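Local coordinates for protein NAD-dependent aldehyde dehydrogenase (Burkholderia multivorans, PDB 5UJU) that probably oxidises aldehydes to carboxylic acids with NAD+ as the electron acceptor, as an enzyme of the aldehyde dehydrogenase family, at residues A476-I479 with A480-G484; A335-N338 with I339-L343; L442-D445 with V446-E450; F216-W219 with N220-G224; G157-A160 with Q161-A164. All coordinates share one frame; numbering follows the deposited sequence.

Interaction 1. Residues A476-I479 with A480-G484; sequences AGEI and AAEHG
Glu-478 and Glu-482 sit one turn apart near the C-terminal end of helix 469-483 and run side by side, pointing the same way. Both have CG anti to the backbone N (chi1 173° in Glu-478 and 176° in Glu-482). With both chains extended and similarly turned at the end, the carboxylate planes are only 11° apart. Glu-478 OE2 comes within 4.1 Å of Glu-482 OE1. On the neighbouring flank Ile-479 meets His-483. The CG2 branch of Ile-479 lies 4.0 Å from CD2 of the imidazole, and the two side chains run at a slant to each other. Ile-479 O approaches the edge of the same ring, near its plane. One face of the ring is covered by CG of Glu-482, off towards the rim. The backbone bond from His-483 N to Ile-479 O is short, at 2.7 Å. Gly-484, with positive phi, ends the helix, and its backbone bonds to Val-321, just ahead of strand 323-326. Ala-476 faces that strand, and Ile-479 packs on Val-321 and Thr-453. Glu-478 OE2 also forms a salt bridge with Arg-449 NH1. Two carboxylates this close would repel each other if both are ionised, and the arginine probably offsets part of that cost.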
loop_
_atom_site.group_PDB
_atom_site.type_symbol
_atom_site.label_atom_id
_atom_site.label_comp_id
_atom_site.label_asym_id
_atom_site.label_seq_id
_atom_site.Cartn_x
_atom_site.Cartn_y
_atom_site.Cartn_z
ATOM N N ALA A 476 15.340 21.309 -12.656
ATOM C CA ALA A 476 15.589 20.247 -11.687
ATOM C C ALA A 476 14.287 19.589 -11.239
ATOM O O ALA A 476 14.187 18.355 -11.185
ATOM C CB ALA A 476 16.357 20.794 -10.487
ATOM N N GLY A 477 13.274 20.399 -10.918
ATOM C CA GLY A 477 11.980 19.843 -10.540
ATOM C C GLY A 477 11.326 19.064 -11.665
ATOM O O GLY A 477 10.697 18.028 -11.435
ATOM N N GLU A 478 11.457 19.558 -12.899
ATOM C CA GLU A 478 10.876 18.858 -14.037
ATOM C C GLU A 478 11.560 17.518 -14.264
ATOM O O GLU A 478 10.889 16.504 -14.493
ATOM C CB GLU A 478 10.973 19.723 -15.292
ATOM C CG GLU A 478 10.556 19.014 -16.561
ATOM C CD GLU A 478 10.810 19.849 -17.812
ATOM O OE1 GLU A 478 10.910 21.091 -17.712
ATOM O OE2 GLU A 478 10.903 19.252 -18.899
ATOM N N ILE A 479 12.892 17.499 -14.201
ATOM C CA ILE A 479 13.638 16.282 -14.501
ATOM C C ILE A 479 13.426 15.240 -13.414
ATOM O O ILE A 479 13.329 14.040 -13.698
ATOM C CB ILE A 479 15.128 16.614 -14.697
ATOM C CG1 ILE A 479 15.330 17.309 -16.048
ATOM C CG2 ILE A 479 15.992 15.349 -14.577
ATOM C CD1 ILE A 479 16.739 17.841 -16.271
ATOM N N ALA A 480 13.368 15.671 -12.151
ATOM C CA ALA A 480 13.089 14.733 -11.067
ATOM C C ALA A 480 11.719 14.085 -11.236
ATOM O O ALA A 480 11.567 12.876 -11.028
ATOM C CB ALA A 480 13.182 15.433 -9.713
ATOM N N ALA A 481 10.706 14.875 -11.597
ATOM C CA ALA A 481 9.362 14.327 -11.743
ATOM C C ALA A 481 9.263 13.406 -12.954
ATOM O O ALA A 481 8.578 12.380 -12.907
ATOM C CB ALA A 481 8.343 15.458 -11.852
ATOM N N GLU A 482 9.927 13.762 -14.050
ATOM C CA GLU A 482 9.814 12.967 -15.265
ATOM C C GLU A 482 10.765 11.778 -15.251
ATOM O O GLU A 482 10.369 10.657 -15.582
ATOM C CB GLU A 482 10.079 13.841 -16.494
ATOM C CG GLU A 482 10.087 13.060 -17.806
ATOM C CD GLU A 482 10.324 13.944 -19.025
ATOM O OE1 GLU A 482 10.217 15.186 -18.899
ATOM O OE2 GLU A 482 10.637 13.393 -20.104
ATOM N N HIS A 483 12.008 11.981 -14.841
ATOM C CA HIS A 483 12.984 10.910 -14.940
ATOM C C HIS A 483 13.289 10.233 -13.607
ATOM O O HIS A 483 14.002 9.220 -13.596
ATOM C CB HIS A 483 14.272 11.450 -15.570
ATOM C CG HIS A 483 14.068 12.011 -16.943
ATOM N ND1 HIS A 483 13.934 11.213 -18.059
ATOM C CD2 HIS A 483 13.946 13.290 -17.377
ATOM C CE1 HIS A 483 13.751 11.976 -19.125
ATOM N NE2 HIS A 483 13.754 13.240 -18.738
ATOM N N GLY A 484 12.756 10.741 -12.499
ATOM C CA GLY A 484 13.041 10.175 -11.197
ATOM C C GLY A 484 14.258 10.819 -10.557
ATOM O O GLY A 484 15.107 11.422 -11.221
#

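Interaction 2. Residues A335-N338 with I339-L343; sequences AAKN and IAFSL
Asn-338 and Ser-342 are brought together by their first torsions. Asn-338 CG stands anti to the backbone N (chi1 177°), while Ser-342 OG is turned back beside its own backbone N (chi1 -54°). They lie at positions i and i+4 of the alpha-helix 332-344, which packs between strands 323-326 and 487-491 on one flank and helix 373-388 on another. The serine hydroxyl donates to Asn-338 O at 2.9 Å. Ser-342 N binds the same oxygen at 3.1 Å, and the two donors arrive from opposite faces of the carbonyl plane. One carbonyl thus takes both the regular helical bond and a side-chain bond. The amide oxygen of Asn-338 does not meet the hydroxyl directly. A water bridges them, donating to Asn-338 OD1 and to Ser-342 OG. At the other end of the amide, Asn-338 ND2 donates to Gly-518 O and Val-520 O. These bonds and the water hold both ends of the amide.

On the outer flank the Phe-341 ring lies beside the Lys-337 chain. Its CE2 is 4.3 Å from CG of the extended lysine, a loose contact. Ile-339 sends CG1 back along the helix, 3.4 Å from Ala-335 O. Further out, Phe-341 meets the ring of Phe-521, Ile-339 packs on Tyr-491, and the small Ala-340 faces Ala-383. The bridging water lies 2.7 Å from Asn-338 OD1 and 2.6 Å from Ser-342 OG.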
loop_
_atom_site.group_PDB
_atom_site.type_symbol
_atom_site.label_atom_id
_atom_site.label_comp_id
_atom_site.label_asym_id
_atom_site.label_seq_id
_atom_site.Cartn_x
_atom_site.Cartn_y
_atom_site.Cartn_z
ATOM N N ALA A 335 31.923 24.764 -0.262
ATOM C CA ALA A 335 30.882 24.123 -1.054
ATOM C C ALA A 335 31.485 23.208 -2.111
ATOM O O ALA A 335 31.003 22.091 -2.319
ATOM C CB ALA A 335 29.989 25.181 -1.697
ATOM N N ALA A 336 32.539 23.672 -2.792
ATOM C CA ALA A 336 33.176 22.866 -3.828
ATOM C C ALA A 336 33.767 21.585 -3.246
ATOM O O ALA A 336 33.652 20.512 -3.844
ATOM C CB ALA A 336 34.258 23.684 -4.539
ATOM N N LYS A 337 34.396 21.675 -2.073
ATOM C CA LYS A 337 34.968 20.479 -1.465
ATOM C C LYS A 337 33.878 19.481 -1.092
ATOM O O LYS A 337 34.046 18.268 -1.281
ATOM C CB LYS A 337 35.803 20.860 -0.241
ATOM C CG LYS A 337 36.701 19.741 0.273
ATOM C CD LYS A 337 37.509 20.167 1.494
ATOM C CE LYS A 337 38.831 19.395 1.552
ATOM N NZ LYS A 337 39.252 19.018 2.932
ATOM N N ASN A 338 32.758 19.968 -0.554
ATOM C CA ASN A 338 31.665 19.072 -0.192
ATOM C C ASN A 338 31.100 18.384 -1.429
ATOM O O ASN A 338 30.877 17.170 -1.433
ATOM C CB ASN A 338 30.575 19.850 0.545
ATOM C CG ASN A 338 29.372 18.976 0.894
ATOM O OD1 ASN A 338 28.537 18.683 0.034
ATOM N ND2 ASN A 338 29.264 18.588 2.164
ATOM N N ILE A 339 30.866 19.150 -2.494
ATOM C CA ILE A 339 30.404 18.547 -3.739
ATOM C C ILE A 339 31.420 17.534 -4.245
ATOM O O ILE A 339 31.058 16.447 -4.722
ATOM C CB ILE A 339 30.128 19.643 -4.785
ATOM C CG1 ILE A 339 28.860 20.415 -4.413
ATOM C CG2 ILE A 339 30.063 19.046 -6.191
ATOM C CD1 ILE A 339 28.638 21.657 -5.263
ATOM N N ALA A 340 32.709 17.863 -4.131
ATOM C CA ALA A 340 33.762 16.969 -4.603
ATOM C C ALA A 340 33.747 15.633 -3.856
ATOM O O ALA A 340 33.907 14.570 -4.465
ATOM C CB ALA A 340 35.119 17.637 -4.438
ATOM N N PHE A 341 33.620 15.675 -2.524
ATOM C CA PHE A 341 33.487 14.433 -1.765
ATOM C C PHE A 341 32.291 13.635 -2.249
ATOM O O PHE A 341 32.348 12.401 -2.336
ATOM C CB PHE A 341 33.324 14.729 -0.273
ATOM C CG PHE A 341 34.594 14.681 0.506
ATOM C CD1 PHE A 341 35.275 13.483 0.671
ATOM C CD2 PHE A 341 35.100 15.834 1.103
ATOM C CE1 PHE A 341 36.456 13.437 1.393
ATOM C CE2 PHE A 341 36.280 15.799 1.832
ATOM C CZ PHE A 341 36.962 14.599 1.977
ATOM N N SER A 342 31.186 14.325 -2.549
ATOM C CA SER A 342 29.966 13.646 -2.975
ATOM C C SER A 342 30.153 12.954 -4.310
ATOM O O SER A 342 29.538 11.907 -4.559
ATOM C CB SER A 342 28.812 14.642 -3.056
ATOM O OG SER A 342 28.689 15.324 -1.826
ATOM N N LEU A 343 30.982 13.529 -5.178
ATOM C CA LEU A 343 31.276 12.922 -6.467
ATOM C C LEU A 343 32.270 11.771 -6.345
ATOM O O LEU A 343 32.223 10.836 -7.149
ATOM C CB LEU A 343 31.818 13.980 -7.433
ATOM C CG LEU A 343 30.854 15.068 -7.894
ATOM C CD1 LEU A 343 31.628 16.172 -8.639
ATOM C CD2 LEU A 343 29.753 14.477 -8.768
HETATM O O HOH W 1 26.759 16.803 -0.825
#

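Interaction 3. Residues L442-D445 with V446-E450; sequences LQLD and VADRE
Asp-445 and Asp-448 exchange hydrogen bonds across a type I beta turn, with an Asx turn beside it, that joins strand 440-445 to the short helix 449-452. The turn belongs to a beta-alpha-beta unit that continues into strand 460-466. Asp-445 is the last residue of the strand, and its side chain folds over the start of the turn. CG is anti to the backbone N (chi1 -177°), which carries the carboxylate to the amide of Ala-447. OD2 accepts from Ala-447 N at 2.9 Å in a nearly straight bond. The donor comes from above the carboxylate plane. This closure by an aspartate at position i and the amide at i+2 is the Asx turn. The other oxygen, OD1, is engaged by a salt bridge to Arg-361 NH2.

Asp-448 answers from the far side of the turn. Its CG lies beside its own backbone N, and OD2 reaches back to the strand end. There it accepts a hydrogen bond from Asp-445 N at 2.8 Å, on the anti side of the carboxylate. Asp-448 N donates to Asp-445 O, the i to i+3 bond of the beta turn, with Val-446 and Ala-447 at its corners. Asp-448 occupies the N-cap position of helix 449-452, but its carboxylate is spent on the strand and makes no capping bond.

Val-446 sits at the bend with its CG1 branch 3.6 Å from Asp-445 OD2, and it packs on Gln-471 and Leu-475 of helix 469-483. Leu-444, buried against strand 460-466, flanks the second aspartate. Its CD2 methyl rests 3.4 Å from Asp-448 OD2.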
loop_
_atom_site.group_PDB
_atom_site.type_symbol
_atom_site.label_atom_id
_atom_site.label_comp_id
_atom_site.label_asym_id
_atom_site.label_seq_id
_atom_site.Cartn_x
_atom_site.Cartn_y
_atom_site.Cartn_z
ATOM N N LEU A 442 32.548 16.836 -16.615
ATOM C CA LEU A 442 32.343 17.428 -17.924
ATOM C C LEU A 442 31.591 18.744 -17.801
ATOM O O LEU A 442 30.865 18.989 -16.835
ATOM C CB LEU A 442 31.565 16.481 -18.841
ATOM C CG LEU A 442 32.214 15.106 -19.008
ATOM C CD1 LEU A 442 31.167 14.033 -19.208
ATOM C CD2 LEU A 442 33.178 15.121 -20.166
ATOM N N GLN A 443 31.773 19.595 -18.800
ATOM C CA GLN A 443 31.009 20.825 -18.897
ATOM C C GLN A 443 29.964 20.662 -19.991
ATOM O O GLN A 443 30.291 20.225 -21.102
ATOM C CB GLN A 443 31.915 22.022 -19.209
ATOM C CG GLN A 443 31.146 23.323 -19.384
ATOM C CD GLN A 443 32.050 24.534 -19.636
ATOM O OE1 GLN A 443 33.204 24.576 -19.210
ATOM N NE2 GLN A 443 31.516 25.516 -20.334
ATOM N N LEU A 444 28.716 21.012 -19.675
ATOM C CA LEU A 444 27.640 21.056 -20.655
ATOM C C LEU A 444 26.909 22.392 -20.569
ATOM O O LEU A 444 27.137 23.207 -19.669
ATOM C CB LEU A 444 26.644 19.912 -20.450
ATOM C CG LEU A 444 27.201 18.540 -20.807
ATOM C CD1 LEU A 444 26.154 17.470 -20.492
ATOM C CD2 LEU A 444 27.592 18.523 -22.270
ATOM N N ASP A 445 26.035 22.610 -21.543
ATOM C CA ASP A 445 25.084 23.706 -21.552
ATOM C C ASP A 445 23.690 23.129 -21.366
ATOM O O ASP A 445 23.459 21.946 -21.617
ATOM C CB ASP A 445 25.160 24.505 -22.862
ATOM C CG ASP A 445 24.233 25.707 -22.866
ATOM O OD1 ASP A 445 24.591 26.741 -22.259
ATOM O OD2 ASP A 445 23.141 25.611 -23.467
ATOM N N VAL A 446 22.762 23.980 -20.912
ATOM C CA VAL A 446 21.385 23.549 -20.697
ATOM C C VAL A 446 20.759 22.989 -21.974
ATOM O O VAL A 446 19.839 22.162 -21.905
ATOM C CB VAL A 446 20.558 24.717 -20.110
ATOM C CG1 VAL A 446 20.420 25.845 -21.106
ATOM C CG2 VAL A 446 19.207 24.232 -19.633
ATOM N N ALA A 447 21.258 23.395 -23.144
ATOM C CA ALA A 447 20.787 22.848 -24.413
ATOM C C ALA A 447 21.130 21.370 -24.588
ATOM O O ALA A 447 20.528 20.701 -25.433
ATOM C CB ALA A 447 21.376 23.651 -25.574
ATOM N N ASP A 448 22.069 20.839 -23.808
ATOM C CA ASP A 448 22.473 19.438 -23.905
ATOM C C ASP A 448 21.582 18.512 -23.078
ATOM O O ASP A 448 22.070 17.510 -22.527
ATOM C CB ASP A 448 23.947 19.297 -23.516
ATOM C CG ASP A 448 24.841 20.227 -24.343
ATOM O OD1 ASP A 448 24.634 20.257 -25.572
ATOM O OD2 ASP A 448 25.713 20.932 -23.784
ATOM N N ARG A 449 20.285 18.835 -22.988
ATOM C CA ARG A 449 19.345 18.070 -22.167
ATOM C C ARG A 449 19.350 16.581 -22.480
ATOM O O ARG A 449 19.272 15.747 -21.567
ATOM C CB ARG A 449 17.917 18.569 -22.397
ATOM C CG ARG A 449 17.318 19.411 -21.312
ATOM C CD ARG A 449 15.893 19.792 -21.703
ATOM N NE ARG A 449 14.953 18.868 -21.063
ATOM C CZ ARG A 449 13.940 19.245 -20.288
ATOM N NH1 ARG A 449 13.150 18.336 -19.730
ATOM N NH2 ARG A 449 13.704 20.535 -20.090
ATOM N N GLU A 450 19.415 16.228 -23.768
ATOM C CA GLU A 450 19.323 14.826 -24.162
ATOM C C GLU A 450 20.417 13.997 -23.516
ATOM O O GLU A 450 20.247 12.785 -23.321
ATOM C CB GLU A 450 19.376 14.691 -25.688
#

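Interaction 4. Residues F216-W219 with N220-G224; sequences FPTW and NGYPG
Tyr-222 lays one face of its ring against Thr-218, one helical turn earlier. Thr-218 CB stands 3.7 Å from the ring centroid and 19° off the normal, a CH-pi contact. The threonine methyl CG2 extends the overlap to the phenol end, 3.5 Å from Tyr-222 OH. The two side chains run alongside each other. With Thr-218 CG2 anti to the carbonyl carbon, OG1 is turned away from the ring. Both hydroxyls have partners, Gly-156 O for Thr-218 OG1 and Thr-250 OG1 for Tyr-222 OH.

Asn-220 lies on another flank of the turn. Its amide stands nearly perpendicular to both aromatic rings beside it, 87° to the indole of Trp-219 and 81° to the ring of Phe-216. ND2 meets the indole edge near its plane, 3.5 Å from Trp-219 CE3. OD1 lies 3.2 Å from Phe-216 CB. The backbone begins helix 217-230 with a regular bond (2.9 Å) from Asn-220 N to Phe-216 O and a weak one from Gly-221 N to Pro-217 O. Tyr-222 N then bonds to Thr-218 O at 2.7 Å. The CD of Pro-223 sits 3.2 Å from Trp-219 O, where the helix kinks.

This helix links strands 191-211 and 234-238 in a beta-alpha-beta unit. The chemistry implies an uneven first turn: one backbone bond is short and one is weak, and Pro-223 has no N-H to give, so the helix lacks one bond at its kink.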
loop_
_atom_site.group_PDB
_atom_site.type_symbol
_atom_site.label_atom_id
_atom_site.label_comp_id
_atom_site.label_asym_id
_atom_site.label_seq_id
_atom_site.Cartn_x
_atom_site.Cartn_y
_atom_site.Cartn_z
ATOM N N PHE A 216 24.732 -2.204 -3.310
ATOM C CA PHE A 216 24.360 -2.166 -1.893
ATOM C C PHE A 216 23.489 -3.371 -1.574
ATOM O O PHE A 216 22.298 -3.235 -1.251
ATOM C CB PHE A 216 23.651 -0.857 -1.542
ATOM C CG PHE A 216 24.568 0.343 -1.537
ATOM C CD1 PHE A 216 24.880 1.003 -2.715
ATOM C CD2 PHE A 216 25.132 0.799 -0.351
ATOM C CE1 PHE A 216 25.734 2.098 -2.711
ATOM C CE2 PHE A 216 25.991 1.904 -0.340
ATOM C CZ PHE A 216 26.292 2.544 -1.525
ATOM N N PRO A 217 24.079 -4.573 -1.596
ATOM C CA PRO A 217 23.261 -5.790 -1.439
ATOM C C PRO A 217 22.513 -5.852 -0.117
ATOM O O PRO A 217 21.319 -6.192 -0.101
ATOM C CB PRO A 217 24.291 -6.925 -1.583
ATOM C CG PRO A 217 25.612 -6.303 -1.202
ATOM C CD PRO A 217 25.521 -4.869 -1.692
ATOM N N THR A 218 23.173 -5.525 0.997
ATOM C CA THR A 218 22.470 -5.563 2.275
ATOM C C THR A 218 21.685 -4.276 2.535
ATOM O O THR A 218 20.552 -4.329 3.023
ATOM C CB THR A 218 23.454 -5.840 3.416
ATOM O OG1 THR A 218 24.486 -4.844 3.423
ATOM C CG2 THR A 218 24.080 -7.226 3.255
ATOM N N TRP A 219 22.260 -3.116 2.230
ATOM C CA TRP A 219 21.581 -1.861 2.551
ATOM C C TRP A 219 20.272 -1.741 1.790
ATOM O O TRP A 219 19.247 -1.340 2.357
ATOM C CB TRP A 219 22.481 -0.676 2.232
ATOM C CG TRP A 219 22.028 0.624 2.877
ATOM C CD1 TRP A 219 22.462 1.148 4.064
ATOM C CD2 TRP A 219 21.074 1.562 2.351
ATOM N NE1 TRP A 219 21.838 2.354 4.309
ATOM C CE2 TRP A 219 20.978 2.626 3.276
ATOM C CE3 TRP A 219 20.292 1.606 1.188
ATOM C CZ2 TRP A 219 20.131 3.720 3.077
ATOM C CZ3 TRP A 219 19.448 2.695 0.994
ATOM C CH2 TRP A 219 19.376 3.733 1.935
ATOM N N ASN A 220 20.291 -2.063 0.495
ATOM C CA ASN A 220 19.057 -2.080 -0.280
ATOM C C ASN A 220 18.249 -3.356 -0.076
ATOM O O ASN A 220 17.021 -3.318 -0.189
ATOM C CB ASN A 220 19.342 -1.892 -1.775
ATOM C CG ASN A 220 19.707 -0.456 -2.126
ATOM O OD1 ASN A 220 20.763 -0.187 -2.688
ATOM N ND2 ASN A 220 18.817 0.470 -1.800
ATOM N N GLY A 221 18.898 -4.487 0.198
ATOM C CA GLY A 221 18.160 -5.734 0.321
ATOM C C GLY A 221 17.473 -5.934 1.660
ATOM O O GLY A 221 16.371 -6.495 1.719
ATOM N N TYR A 222 18.103 -5.475 2.744
ATOM C CA TYR A 222 17.554 -5.738 4.075
ATOM C C TYR A 222 16.159 -5.178 4.306
ATOM O O TYR A 222 15.361 -5.871 4.962
ATOM C CB TYR A 222 18.483 -5.202 5.169
ATOM C CG TYR A 222 19.654 -6.089 5.468
ATOM C CD1 TYR A 222 19.939 -7.192 4.678
ATOM C CD2 TYR A 222 20.490 -5.814 6.538
ATOM C CE1 TYR A 222 21.046 -8.006 4.953
ATOM C CE2 TYR A 222 21.572 -6.610 6.817
ATOM C CZ TYR A 222 21.842 -7.704 6.033
ATOM O OH TYR A 222 22.927 -8.489 6.332
ATOM N N PRO A 223 15.810 -3.947 3.880
ATOM C CA PRO A 223 14.465 -3.440 4.213
ATOM C C PRO A 223 13.339 -4.340 3.728
ATOM O O PRO A 223 12.403 -4.605 4.490
ATOM C CB PRO A 223 14.436 -2.054 3.544
ATOM C CG PRO A 223 15.875 -1.616 3.560
ATOM C CD PRO A 223 16.638 -2.895 3.250
ATOM N N GLY A 224 13.404 -4.835 2.492
ATOM C CA GLY A 224 12.373 -5.747 2.020
ATOM C C GLY A 224 12.409 -7.099 2.718
ATOM O O GLY A 224 11.363 -7.657 3.061
#

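Interaction 5. Residues G157-A160 with Q161-A164; sequences GPHA and QDRA
The imidazole of His-159 and the carboxylate of Asp-162 lie side by side, their planes only 22° apart. Asp-162 OD2 stands 4.0 Å from His-159 CD2, a van der Waals distance, and meets the ring obliquely. His-159 NE2 hydrogen-bonds to Glu-39 OE1 and Asp-162 OD1 to Ser-35 OG, while the guanidinium of Arg-163 leads away from the turn to a salt bridge with Glu-166. The third flat group is the amide of Gln-161. Its chain is bent at chi2 (148°) and folds back under the first turn. NE2 comes 3.4 Å from Gly-157 CA, and OE1 lies 3.3 Å from Pro-158 CA. The bond from Asn-131 ND2 to OE1 and that between NE2 and Ser-134 OG are consistent with this orientation. The backbone bond from Gln-161 N to Gly-157 O is 2.8 Å long and nearly straight. Ala-160 packs on Thr-218 and Tyr-222 of helix 217-230. The arrangement is that of a helix N-terminus: Gly-157 is the N-cap, and Pro-158, which lacks an N-H, takes the first position, where no backbone bond is needed. The glycine separates helix 149-156 from helix 158-175.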
loop_
_atom_site.group_PDB
_atom_site.type_symbol
_atom_site.label_atom_id
_atom_site.label_comp_id
_atom_site.label_asym_id
_atom_site.label_seq_id
_atom_site.Cartn_x
_atom_site.Cartn_y
_atom_site.Cartn_z
ATOM N N GLY A 157 27.099 -3.254 6.973
ATOM C CA GLY A 157 26.795 -3.775 8.286
ATOM C C GLY A 157 25.843 -2.873 9.052
ATOM O O GLY A 157 24.653 -2.801 8.748
ATOM N N PRO A 158 26.366 -2.149 10.047
ATOM C CA PRO A 158 25.499 -1.332 10.925
ATOM C C PRO A 158 24.439 -0.478 10.240
ATOM O O PRO A 158 23.289 -0.480 10.695
ATOM C CB PRO A 158 26.523 -0.465 11.669
ATOM C CG PRO A 158 27.712 -1.340 11.780
ATOM C CD PRO A 158 27.747 -2.217 10.546
ATOM N N HIS A 159 24.776 0.263 9.175
ATOM C CA HIS A 159 23.761 1.115 8.548
ATOM C C HIS A 159 22.670 0.283 7.880
ATOM O O HIS A 159 21.487 0.648 7.931
ATOM C CB HIS A 159 24.403 2.070 7.534
ATOM C CG HIS A 159 25.218 3.159 8.160
ATOM N ND1 HIS A 159 25.848 4.133 7.417
ATOM C CD2 HIS A 159 25.504 3.430 9.454
ATOM C CE1 HIS A 159 26.499 4.950 8.224
ATOM N NE2 HIS A 159 26.304 4.547 9.467
ATOM N N ALA A 160 23.046 -0.846 7.259
ATOM C CA ALA A 160 22.039 -1.741 6.696
ATOM C C ALA A 160 21.198 -2.356 7.798
ATOM O O ALA A 160 19.972 -2.476 7.662
ATOM C CB ALA A 160 22.693 -2.844 5.861
ATOM N N GLN A 161 21.849 -2.741 8.899
ATOM C CA GLN A 161 21.131 -3.267 10.053
ATOM C C GLN A 161 20.189 -2.218 10.641
ATOM O O GLN A 161 19.062 -2.541 11.034
ATOM C CB GLN A 161 22.145 -3.774 11.079
ATOM C CG GLN A 161 22.974 -4.948 10.546
ATOM C CD GLN A 161 24.377 -4.985 11.094
ATOM O OE1 GLN A 161 24.703 -4.279 12.050
ATOM N NE2 GLN A 161 25.224 -5.822 10.498
ATOM N N ASP A 162 20.619 -0.948 10.665
ATOM C CA ASP A 162 19.713 0.149 11.022
ATOM C C ASP A 162 18.453 0.140 10.156
ATOM O O ASP A 162 17.330 0.241 10.662
ATOM C CB ASP A 162 20.424 1.499 10.872
ATOM C CG ASP A 162 21.413 1.790 11.982
ATOM O OD1 ASP A 162 21.306 1.186 13.070
ATOM O OD2 ASP A 162 22.308 2.640 11.753
ATOM N N ARG A 163 18.627 0.052 8.837
ATOM C CA ARG A 163 17.485 0.109 7.923
ATOM C C ARG A 163 16.606 -1.127 8.060
ATOM O O ARG A 163 15.383 -1.050 7.889
ATOM C CB ARG A 163 17.969 0.272 6.474
ATOM C CG ARG A 163 18.511 1.678 6.124
ATOM C CD ARG A 163 17.393 2.727 6.117
ATOM N NE ARG A 163 17.883 4.078 5.803
ATOM C CZ ARG A 163 17.109 5.162 5.691
ATOM N NH1 ARG A 163 15.793 5.080 5.882
ATOM N NH2 ARG A 163 17.652 6.344 5.397
ATOM N N ALA A 164 17.214 -2.287 8.314
ATOM C CA ALA A 164 16.422 -3.478 8.616
ATOM C C ALA A 164 15.596 -3.266 9.879
ATOM O O ALA A 164 14.389 -3.518 9.897
ATOM C CB ALA A 164 17.340 -4.695 8.754
#

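Overall arrangement
Along the chain the order is interaction 5, 4, 2, 3, 1. Interactions 4 and 5 lie near the middle of the chain, their centres 8 Å apart. Helices 217-230 and 158-175 pack there, with Trp-219 against Arg-163. Interaction 3 starts on strand 440-445 of the second sheet. Interactions 1 and 2 lie on helices 469-483 and 332-344, which pack against its strand 323-326. Interactions 1 and 3 touch through one salt bridge, while interaction 2 stays about 8 Å from interaction 3 at the nearest atoms. The centres of interactions 3 and 5 are 38 Å apart. The five local contacts are thus spread over two sheet-and-helix regions of the aldehyde dehydrogenase fold.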